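Local coordinates for cytochrome P450 CYP260B1 (Sorangium cellulosum, PDB 5HIW), which belongs to the cytochrome P450 family and holds a haem, an iron protoporphyrin IX, within a fold rich in helix that also carries a small mixed beta sheet, at residues P3-F8 against S30-E35; A24-H29 against V42-D47; T103-A108 against A348-S353. One frame throughout, in Å; residues are numbered along the deposited sequence.

Interaction 1 (P3-F8 against S30-E35); sequences PRKNLF and SVYFDE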
loop_
_atom_site.group_PDB
_atom_site.type_symbol
_atom_site.label_atom_id
_atom_site.label_comp_id
_atom_site.label_asym_id
_atom_site.label_seq_id
_atom_site.Cartn_x
_atom_site.Cartn_y
_atom_site.Cartn_z
ATOM N N PRO A 3 -23.208 7.351 17.200
ATOM C CA PRO A 3 -22.357 7.644 18.305
ATOM C C PRO A 3 -21.040 8.211 17.796
ATOM O O PRO A 3 -20.613 7.849 16.667
ATOM C CB PRO A 3 -22.172 6.302 18.954
ATOM C CG PRO A 3 -22.362 5.319 17.869
ATOM C CD PRO A 3 -23.327 5.922 16.930
ATOM N N ARG A 4 -20.360 9.024 18.594
ATOM C CA ARG A 4 -19.136 9.690 18.107
ATOM C C ARG A 4 -17.941 9.429 18.995
ATOM O O ARG A 4 -18.055 9.361 20.200
ATOM C CB ARG A 4 -19.332 11.192 17.978
ATOM C CG ARG A 4 -20.519 11.615 17.154
ATOM C CD ARG A 4 -20.824 13.073 17.389
ATOM N NE ARG A 4 -19.975 13.982 16.657
ATOM C CZ ARG A 4 -20.273 14.415 15.450
ATOM N NH1 ARG A 4 -21.361 13.978 14.829
ATOM N NH2 ARG A 4 -19.542 15.323 14.895
ATOM N N LYS A 5 -16.758 9.240 18.393
ATOM C CA LYS A 5 -15.544 8.928 19.125
ATOM C C LYS A 5 -14.365 9.480 18.342
ATOM O O LYS A 5 -14.573 10.020 17.255
ATOM C CB LYS A 5 -15.379 7.399 19.244
ATOM C CG LYS A 5 -16.607 6.646 19.700
ATOM C CD LYS A 5 -16.283 5.150 19.719
ATOM C CE LYS A 5 -17.457 4.403 20.331
ATOM N NZ LYS A 5 -17.242 2.958 20.486
ATOM N N ASN A 6 -13.174 9.497 18.929
ATOM C CA ASN A 6 -11.980 9.983 18.196
ATOM C C ASN A 6 -10.945 8.861 18.379
ATOM O O ASN A 6 -10.279 8.793 19.399
ATOM C CB ASN A 6 -11.430 11.333 18.746
ATOM C CG ASN A 6 -10.306 11.921 17.839
ATOM O OD1 ASN A 6 -9.572 11.184 17.204
ATOM N ND2 ASN A 6 -10.203 13.241 17.754
ATOM N N LEU A 7 -10.945 7.886 17.473
ATOM C CA LEU A 7 -10.061 6.723 17.626
ATOM C C LEU A 7 -8.777 6.802 16.777
ATOM O O LEU A 7 -7.780 6.179 17.089
ATOM C CB LEU A 7 -10.872 5.483 17.255
ATOM C CG LEU A 7 -12.166 5.207 18.014
ATOM C CD1 LEU A 7 -12.768 3.930 17.496
ATOM C CD2 LEU A 7 -11.904 5.065 19.521
ATOM N N PHE A 8 -8.787 7.609 15.733
ATOM C CA PHE A 8 -7.669 7.630 14.785
ATOM C C PHE A 8 -6.504 8.538 15.175
ATOM O O PHE A 8 -5.455 8.504 14.550
ATOM C CB PHE A 8 -8.191 7.882 13.372
ATOM C CG PHE A 8 -8.793 6.636 12.736
ATOM C CD1 PHE A 8 -10.007 6.113 13.158
ATOM C CD2 PHE A 8 -8.095 5.943 11.732
ATOM C CE1 PHE A 8 -10.539 4.987 12.590
ATOM C CE2 PHE A 8 -8.631 4.807 11.168
ATOM C CZ PHE A 8 -9.844 4.328 11.548
ATOM N N SER A 30 -19.978 -1.024 15.827
ATOM C CA SER A 30 -19.353 -1.169 14.528
ATOM C C SER A 30 -19.220 0.132 13.744
ATOM O O SER A 30 -18.135 0.419 13.191
ATOM C CB SER A 30 -20.117 -2.227 13.712
ATOM O OG SER A 30 -19.457 -2.455 12.452
ATOM N N VAL A 31 -20.301 0.909 13.693
ATOM C CA VAL A 31 -20.403 2.153 12.920
ATOM C C VAL A 31 -20.518 3.354 13.877
ATOM O O VAL A 31 -21.337 3.345 14.809
ATOM C CB VAL A 31 -21.620 2.085 11.939
ATOM C CG1 VAL A 31 -21.671 3.294 11.045
ATOM C CG2 VAL A 31 -21.564 0.833 11.095
ATOM N N TYR A 32 -19.685 4.349 13.678
ATOM C CA TYR A 32 -19.532 5.478 14.608
ATOM C C TYR A 32 -18.971 6.593 13.811
ATOM O O TYR A 32 -18.436 6.360 12.706
ATOM C CB TYR A 32 -18.668 5.110 15.811
ATOM C CG TYR A 32 -17.214 5.246 15.531
ATOM C CD1 TYR A 32 -16.527 4.213 14.893
ATOM C CD2 TYR A 32 -16.535 6.382 15.826
ATOM C CE1 TYR A 32 -15.175 4.334 14.564
ATOM C CE2 TYR A 32 -15.204 6.519 15.511
ATOM C CZ TYR A 32 -14.521 5.450 14.878
ATOM O OH TYR A 32 -13.231 5.594 14.447
ATOM N N PHE A 33 -19.098 7.831 14.282
ATOM C CA PHE A 33 -18.620 8.962 13.531
ATOM C C PHE A 33 -17.354 9.293 14.244
ATOM O O PHE A 33 -17.338 9.572 15.463
ATOM C CB PHE A 33 -19.629 10.147 13.540
ATOM C CG PHE A 33 -19.195 11.355 12.794
ATOM C CD1 PHE A 33 -18.324 12.288 13.346
ATOM C CD2 PHE A 33 -19.688 11.610 11.523
ATOM C CE1 PHE A 33 -17.940 13.375 12.617
ATOM C CE2 PHE A 33 -19.280 12.713 10.792
ATOM C CZ PHE A 33 -18.400 13.612 11.342
ATOM N N ASP A 34 -16.263 9.263 13.491
ATOM C CA ASP A 34 -14.980 9.651 14.037
ATOM C C ASP A 34 -14.768 11.132 13.836
ATOM O O ASP A 34 -14.640 11.622 12.738
ATOM C CB ASP A 34 -13.831 8.877 13.384
ATOM C CG ASP A 34 -12.575 8.992 14.160
ATOM O OD1 ASP A 34 -11.941 10.059 14.098
ATOM O OD2 ASP A 34 -12.234 8.024 14.883
ATOM N N GLU A 35 -14.680 11.826 14.962
ATOM C CA GLU A 35 -14.473 13.288 14.988
ATOM C C GLU A 35 -13.117 13.732 14.507
ATOM O O GLU A 35 -13.012 14.808 13.987
ATOM C CB GLU A 35 -14.765 13.829 16.423
ATOM C CG GLU A 35 -16.211 13.660 16.798
ATOM C CD GLU A 35 -16.604 14.223 18.164
ATOM O OE1 GLU A 35 -15.789 14.204 19.082
ATOM O OE2 GLU A 35 -17.799 14.555 18.295
#

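Interaction 2 (A24-H29 against V42-D47); sequences AAAREH and VLRGAD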
loop_
_atom_site.group_PDB
_atom_site.type_symbol
_atom_site.label_atom_id
_atom_site.label_comp_id
_atom_site.label_asym_id
_atom_site.label_seq_id
_atom_site.Cartn_x
_atom_site.Cartn_y
_atom_site.Cartn_z
ATOM N N ALA A 24 -11.446 -3.344 20.296
ATOM C CA ALA A 24 -12.225 -2.996 21.533
ATOM C C ALA A 24 -13.391 -2.027 21.234
ATOM O O ALA A 24 -14.543 -2.264 21.617
ATOM C CB ALA A 24 -11.317 -2.442 22.613
ATOM N N ALA A 25 -13.134 -1.017 20.439
ATOM C CA ALA A 25 -14.152 -0.057 20.070
ATOM C C ALA A 25 -15.209 -0.711 19.215
ATOM O O ALA A 25 -16.374 -0.397 19.340
ATOM C CB ALA A 25 -13.553 1.159 19.344
ATOM N N ALA A 26 -14.808 -1.614 18.326
ATOM C CA ALA A 26 -15.762 -2.330 17.442
ATOM C C ALA A 26 -16.723 -3.241 18.243
ATOM O O ALA A 26 -17.836 -3.469 17.826
ATOM C CB ALA A 26 -14.988 -3.238 16.490
ATOM N N ARG A 27 -16.210 -3.885 19.278
ATOM C CA ARG A 27 -17.091 -4.587 20.228
ATOM C C ARG A 27 -18.180 -3.628 20.742
ATOM O O ARG A 27 -19.341 -3.996 20.766
ATOM C CB ARG A 27 -16.289 -5.243 21.360
ATOM C CG ARG A 27 -15.582 -6.516 20.874
ATOM C CD ARG A 27 -14.982 -7.438 21.941
ATOM N NE ARG A 27 -14.181 -6.690 22.893
ATOM C CZ ARG A 27 -12.879 -6.429 22.799
ATOM N NH1 ARG A 27 -12.168 -6.860 21.763
ATOM N NH2 ARG A 27 -12.285 -5.726 23.777
ATOM N N GLU A 28 -17.844 -2.394 21.089
ATOM C CA GLU A 28 -18.916 -1.463 21.495
ATOM C C GLU A 28 -19.864 -1.009 20.383
ATOM O O GLU A 28 -21.052 -1.011 20.602
ATOM C CB GLU A 28 -18.384 -0.247 22.259
ATOM C CG GLU A 28 -17.429 -0.605 23.389
ATOM C CD GLU A 28 -18.175 -1.396 24.438
ATOM O OE1 GLU A 28 -19.161 -0.817 24.985
ATOM O OE2 GLU A 28 -17.867 -2.612 24.601
ATOM N N HIS A 29 -19.362 -0.474 19.260
ATOM C CA HIS A 29 -20.191 -0.115 18.092
ATOM C C HIS A 29 -19.361 -0.402 16.810
ATOM O O HIS A 29 -18.262 0.080 16.697
ATOM C CB HIS A 29 -20.546 1.396 18.028
ATOM C CG HIS A 29 -21.164 1.952 19.282
ATOM N ND1 HIS A 29 -20.406 2.332 20.365
ATOM C CD2 HIS A 29 -22.457 2.163 19.631
ATOM C CE1 HIS A 29 -21.214 2.721 21.347
ATOM N NE2 HIS A 29 -22.462 2.644 20.916
ATOM N N VAL A 42 -16.871 2.372 9.509
ATOM C CA VAL A 42 -17.251 0.991 9.768
ATOM C C VAL A 42 -16.083 0.207 10.257
ATOM O O VAL A 42 -14.989 0.112 9.584
ATOM C CB VAL A 42 -17.779 0.325 8.501
ATOM C CG1 VAL A 42 -18.377 -1.023 8.793
ATOM C CG2 VAL A 42 -18.835 1.242 7.877
ATOM N N LEU A 43 -16.271 -0.357 11.410
ATOM C CA LEU A 43 -15.222 -1.146 12.046
ATOM C C LEU A 43 -15.297 -2.662 11.872
ATOM O O LEU A 43 -14.276 -3.256 11.534
ATOM C CB LEU A 43 -15.093 -0.840 13.523
ATOM C CG LEU A 43 -14.649 0.570 13.941
ATOM C CD1 LEU A 43 -14.710 0.734 15.472
ATOM C CD2 LEU A 43 -13.222 0.854 13.442
ATOM N N ARG A 44 -16.439 -3.302 12.113
ATOM C CA ARG A 44 -16.451 -4.785 12.178
ATOM C C ARG A 44 -16.166 -5.367 10.802
ATOM O O ARG A 44 -16.697 -4.902 9.768
ATOM C CB ARG A 44 -17.759 -5.384 12.661
ATOM C CG ARG A 44 -17.943 -5.062 14.152
ATOM C CD ARG A 44 -19.292 -5.512 14.653
ATOM N NE ARG A 44 -19.476 -4.963 15.995
ATOM C CZ ARG A 44 -20.565 -5.131 16.751
ATOM N NH1 ARG A 44 -21.602 -5.878 16.337
ATOM N NH2 ARG A 44 -20.594 -4.523 17.928
ATOM N N GLY A 45 -15.330 -6.377 10.837
ATOM C CA GLY A 45 -14.905 -7.074 9.629
ATOM C C GLY A 45 -16.047 -7.516 8.741
ATOM O O GLY A 45 -15.995 -7.332 7.554
ATOM N N ALA A 46 -17.098 -8.116 9.315
ATOM C CA ALA A 46 -18.243 -8.557 8.531
ATOM C C ALA A 46 -18.994 -7.434 7.883
ATOM O O ALA A 46 -19.483 -7.600 6.778
ATOM C CB ALA A 46 -19.204 -9.408 9.401
ATOM N N ASP A 47 -19.082 -6.270 8.551
ATOM C CA ASP A 47 -19.701 -5.117 7.955
ATOM C C ASP A 47 -18.825 -4.502 6.868
ATOM O O ASP A 47 -19.336 -4.091 5.814
ATOM C CB ASP A 47 -19.988 -4.069 9.006
ATOM C CG ASP A 47 -21.019 -4.557 10.075
ATOM O OD1 ASP A 47 -21.845 -5.393 9.696
ATOM O OD2 ASP A 47 -21.020 -4.064 11.225
#

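Interaction 3 (T103-A108 against A348-S353); sequences TVTPVA and ARVGVS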
loop_
_atom_site.group_PDB
_atom_site.type_symbol
_atom_site.label_atom_id
_atom_site.label_comp_id
_atom_site.label_asym_id
_atom_site.label_seq_id
_atom_site.Cartn_x
_atom_site.Cartn_y
_atom_site.Cartn_z
ATOM N N THR A 103 14.530 -6.565 -12.566
ATOM C CA THR A 103 14.472 -5.246 -11.927
ATOM C C THR A 103 14.554 -5.210 -10.432
ATOM O O THR A 103 15.353 -4.498 -9.889
ATOM C CB THR A 103 13.181 -4.504 -12.325
ATOM O OG1 THR A 103 13.219 -4.164 -13.723
ATOM C CG2 THR A 103 13.007 -3.257 -11.560
ATOM N N VAL A 104 13.707 -5.947 -9.736
ATOM C CA VAL A 104 13.661 -5.812 -8.272
ATOM C C VAL A 104 14.910 -6.362 -7.600
ATOM O O VAL A 104 15.431 -5.717 -6.721
ATOM C CB VAL A 104 12.341 -6.395 -7.748
ATOM C CG1 VAL A 104 12.265 -6.293 -6.218
ATOM C CG2 VAL A 104 11.136 -5.736 -8.407
ATOM N N THR A 105 15.464 -7.514 -8.022
ATOM C CA THR A 105 16.655 -8.062 -7.400
ATOM C C THR A 105 17.862 -7.127 -7.552
ATOM O O THR A 105 18.556 -6.829 -6.575
ATOM C CB THR A 105 16.927 -9.519 -7.856
ATOM O OG1 THR A 105 15.794 -10.303 -7.510
ATOM C CG2 THR A 105 18.193 -10.167 -7.197
ATOM N N PRO A 106 18.111 -6.641 -8.782
ATOM C CA PRO A 106 19.209 -5.704 -8.966
ATOM C C PRO A 106 19.068 -4.464 -8.109
ATOM O O PRO A 106 20.054 -4.087 -7.420
ATOM C CB PRO A 106 19.146 -5.353 -10.440
ATOM C CG PRO A 106 18.573 -6.508 -11.053
ATOM C CD PRO A 106 17.597 -7.092 -10.062
ATOM N N VAL A 107 17.863 -3.923 -8.041
ATOM C CA VAL A 107 17.621 -2.730 -7.198
ATOM C C VAL A 107 17.849 -3.047 -5.734
ATOM O O VAL A 107 18.540 -2.333 -5.023
ATOM C CB VAL A 107 16.180 -2.223 -7.304
ATOM C CG1 VAL A 107 15.859 -1.230 -6.227
ATOM C CG2 VAL A 107 15.911 -1.625 -8.650
ATOM N N ALA A 108 17.236 -4.148 -5.257
ATOM C CA ALA A 108 17.413 -4.583 -3.864
ATOM C C ALA A 108 18.892 -4.770 -3.541
ATOM O O ALA A 108 19.365 -4.406 -2.443
ATOM C CB ALA A 108 16.622 -5.896 -3.605
ATOM N N ALA A 348 8.504 -7.087 -1.354
ATOM C CA ALA A 348 8.750 -7.375 0.049
ATOM C C ALA A 348 9.600 -8.611 0.226
ATOM O O ALA A 348 10.570 -8.624 0.988
ATOM C CB ALA A 348 7.455 -7.455 0.801
ATOM N N ARG A 349 9.264 -9.718 -0.418
ATOM C CA ARG A 349 10.071 -10.911 -0.304
ATOM C C ARG A 349 11.519 -10.757 -0.771
ATOM O O ARG A 349 12.483 -11.160 -0.065
ATOM C CB ARG A 349 9.381 -12.055 -1.077
ATOM C CG ARG A 349 10.239 -13.286 -1.168
ATOM C CD ARG A 349 9.597 -14.439 -1.928
ATOM N NE ARG A 349 8.921 -14.088 -3.176
ATOM C CZ ARG A 349 9.497 -13.974 -4.367
ATOM N NH1 ARG A 349 10.775 -14.150 -4.490
ATOM N NH2 ARG A 349 8.754 -13.679 -5.417
ATOM N N VAL A 350 11.698 -10.197 -1.949
ATOM C CA VAL A 350 13.007 -10.006 -2.525
ATOM C C VAL A 350 13.897 -9.074 -1.720
ATOM O O VAL A 350 15.042 -9.417 -1.380
ATOM C CB VAL A 350 12.910 -9.518 -3.928
ATOM C CG1 VAL A 350 14.291 -9.152 -4.473
ATOM C CG2 VAL A 350 12.256 -10.570 -4.794
ATOM N N GLY A 351 13.381 -7.897 -1.420
ATOM C CA GLY A 351 14.094 -6.946 -0.614
ATOM C C GLY A 351 14.510 -7.468 0.734
ATOM O O GLY A 351 15.653 -7.254 1.192
ATOM N N VAL A 352 13.529 -7.998 1.461
ATOM C CA VAL A 352 13.780 -8.399 2.817
ATOM C C VAL A 352 14.665 -9.611 2.910
ATOM O O VAL A 352 15.548 -9.666 3.791
ATOM C CB VAL A 352 12.462 -8.481 3.623
ATOM C CG1 VAL A 352 12.697 -9.165 4.933
ATOM C CG2 VAL A 352 11.925 -7.100 3.859
ATOM N N SER A 353 14.512 -10.566 2.000
ATOM C CA SER A 353 15.426 -11.708 1.941
ATOM C C SER A 353 16.916 -11.305 1.730
ATOM O O SER A 353 17.803 -11.797 2.413
ATOM C CB SER A 353 14.980 -12.767 0.926
ATOM O OG SER A 353 14.842 -12.281 -0.390
#

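Interaction 1 (P3-F8 against S30-E35)
Pro3 opens the pairing with its carbonyl: Pro3 O accepts the backbone N-H of Phe33 at 2.8 Å, while its ring, which has no N-H to offer, rests near Val31 O and the CB of Tyr32. Arg4 follows on the side of the sheet that also bears Phe33. The two side chains run alongside each other, and the guanidinium lies flat on the ring, centres 4.2 Å apart and planes 17° from parallel. Its chain bends at CD (chi3 80°), which places NE beside Glu35, and Arg4 NE meets Glu35 OE2 at 2.8 Å in a salt bridge lying in the guanidinium plane. Lys5 turns to the other side of the strand. Its N binds Phe33 O and its O receives Glu35 N, completing a short parallel ladder, and its CB sits 3.7 Å from CD2 of Tyr32, where the aliphatic chain crosses the phenol at about a right angle. Asn6 turns its OD1 to Ser9, to which it is hydrogen-bonded, and makes only loose contact with Asp34. Leu7 presses CD1 to 3.5 Å from Tyr32 CZ, and Leu7 N donates to Asp34 OD2 at 2.9 Å on the syn side. Phe8 brings its ring edge to the phenol oxygen, with CE1 3.3 Å from Tyr32 OH. That hydroxyl donates to Asp34 OD2 at 2.7 Å through the anti lone pair. One buried oxygen thus takes two donors, while OD1 binds Leu37 N. Such donors would probably favour an ionised carboxylate, whose OD2 ties the Tyr32 phenol to the chain just after strand 4-5 in this beta-alpha-beta unit.

Interaction 2 (A24-H29 against V42-D47)
Ala26 O is gripped side-on by Arg44, whose NE lies 2.9 Å and NH2 3.0 Å from that single carbonyl oxygen. The oxygen sits 5° from the guanidinium plane, so both N-H groups converge on it from one edge of the flat group. They meet the carbonyl differently, NH2 in its plane and NE tilted 32° from it. An extended chain from CG to NE lets Arg44 span from its own backbone to the last turn of helix 17-28, where a cation would be well suited to the negative end of the helix dipole. NH2 also comes 3.1 Å from Arg27 O. Beside this polar grip lies the apolar part of the contact. Leu43 sets its CB 3.8 Å from the CB of Ala26, and its CD1 branch settles against the helix backbone, 3.7 Å from Ala26 N and 4.1 Å from Ala25 CB. Alanine suits both helical positions because its single methyl lets the leucine come up to the main chain. CD1 also approaches His29 O, where the chain has just left the helix. Further out, the loop is placed by Ser30: its backbone pairs with that of Leu43, and its OG bonds both Arg44 N and Asp47 OD2. Arg44 is the N-cap residue of helix 45-53, so the start of that helix is tied to Ser30, two residues beyond the end of helix 17-28. These two short helices beside the mixed sheet probably correspond to the A and B helices next to the beta1 sheet in the cytochrome P450 fold.

Interaction 3 (T103-A108 against A348-S353)
Val350 carries this helix pair, its CG1 methyl lying among Val104, Thr105 and Ala108. CG1 stands anti to the backbone N (chi1 173°), and from there it reaches 3.9 Å to Val104 CG1, 4.1 Å to Ala108 CB and 3.6 Å to Thr105 OG1. The isopropyl groups of Val104 and Val350 meet methyl against methyl. Val104 likewise sets CG1 anti to its backbone N, and that branch also lies 4.0 Å from Val350 CB, while the same side chain packs on Met346 and Glu347 about one turn earlier in the opposing helix. Ala108 works where the backbones draw together. Its CB lies 4.1 Å from the CA of Gly351, and the two CA atoms are only 5.2 Å apart. The small methyl and the lack of a side chain at Gly351 make that approach possible, against a CA separation of 6.4 Å for Thr105 and Val350. The axes pass 9.2 Å apart with their N-to-C directions 27° from parallel. Thr105 offers its hydroxyl oxygen to the valine methyl only as a surface, since OG1 is hydrogen-bonded to Glu100 O within its own helix. Helices 93-113 and 341-358, by their place in the chain, probably correspond to the D and L helices, part of the four-helix core bundle of the P450 fold. All the contacts between the two segments are van der Waals, so their fit depends on shape and on the exclusion of water. A polar tie between these helices lies just outside, in the salt bridge of Arg349 to Glu100.

Interactions 1 and 2 share the N-terminal edge of the fold and touch each other: helix 17-28, which interaction 2 fastens to the start of helix 45-53, is the connection between the two strands that interaction 1 pairs. Leu7 packs on Ala25, and Ser30, at the start of segment 30-35, bonds residues of segment 42-47. Both are partly buried and lean on polar bonds, including arginines that reach across the surface. Interaction 3 lies on the opposite side of the chain's centre, its centre about 39 Å from that of interaction 1. It is a buried contact between helices distant in sequence, and small apolar groups do the work there.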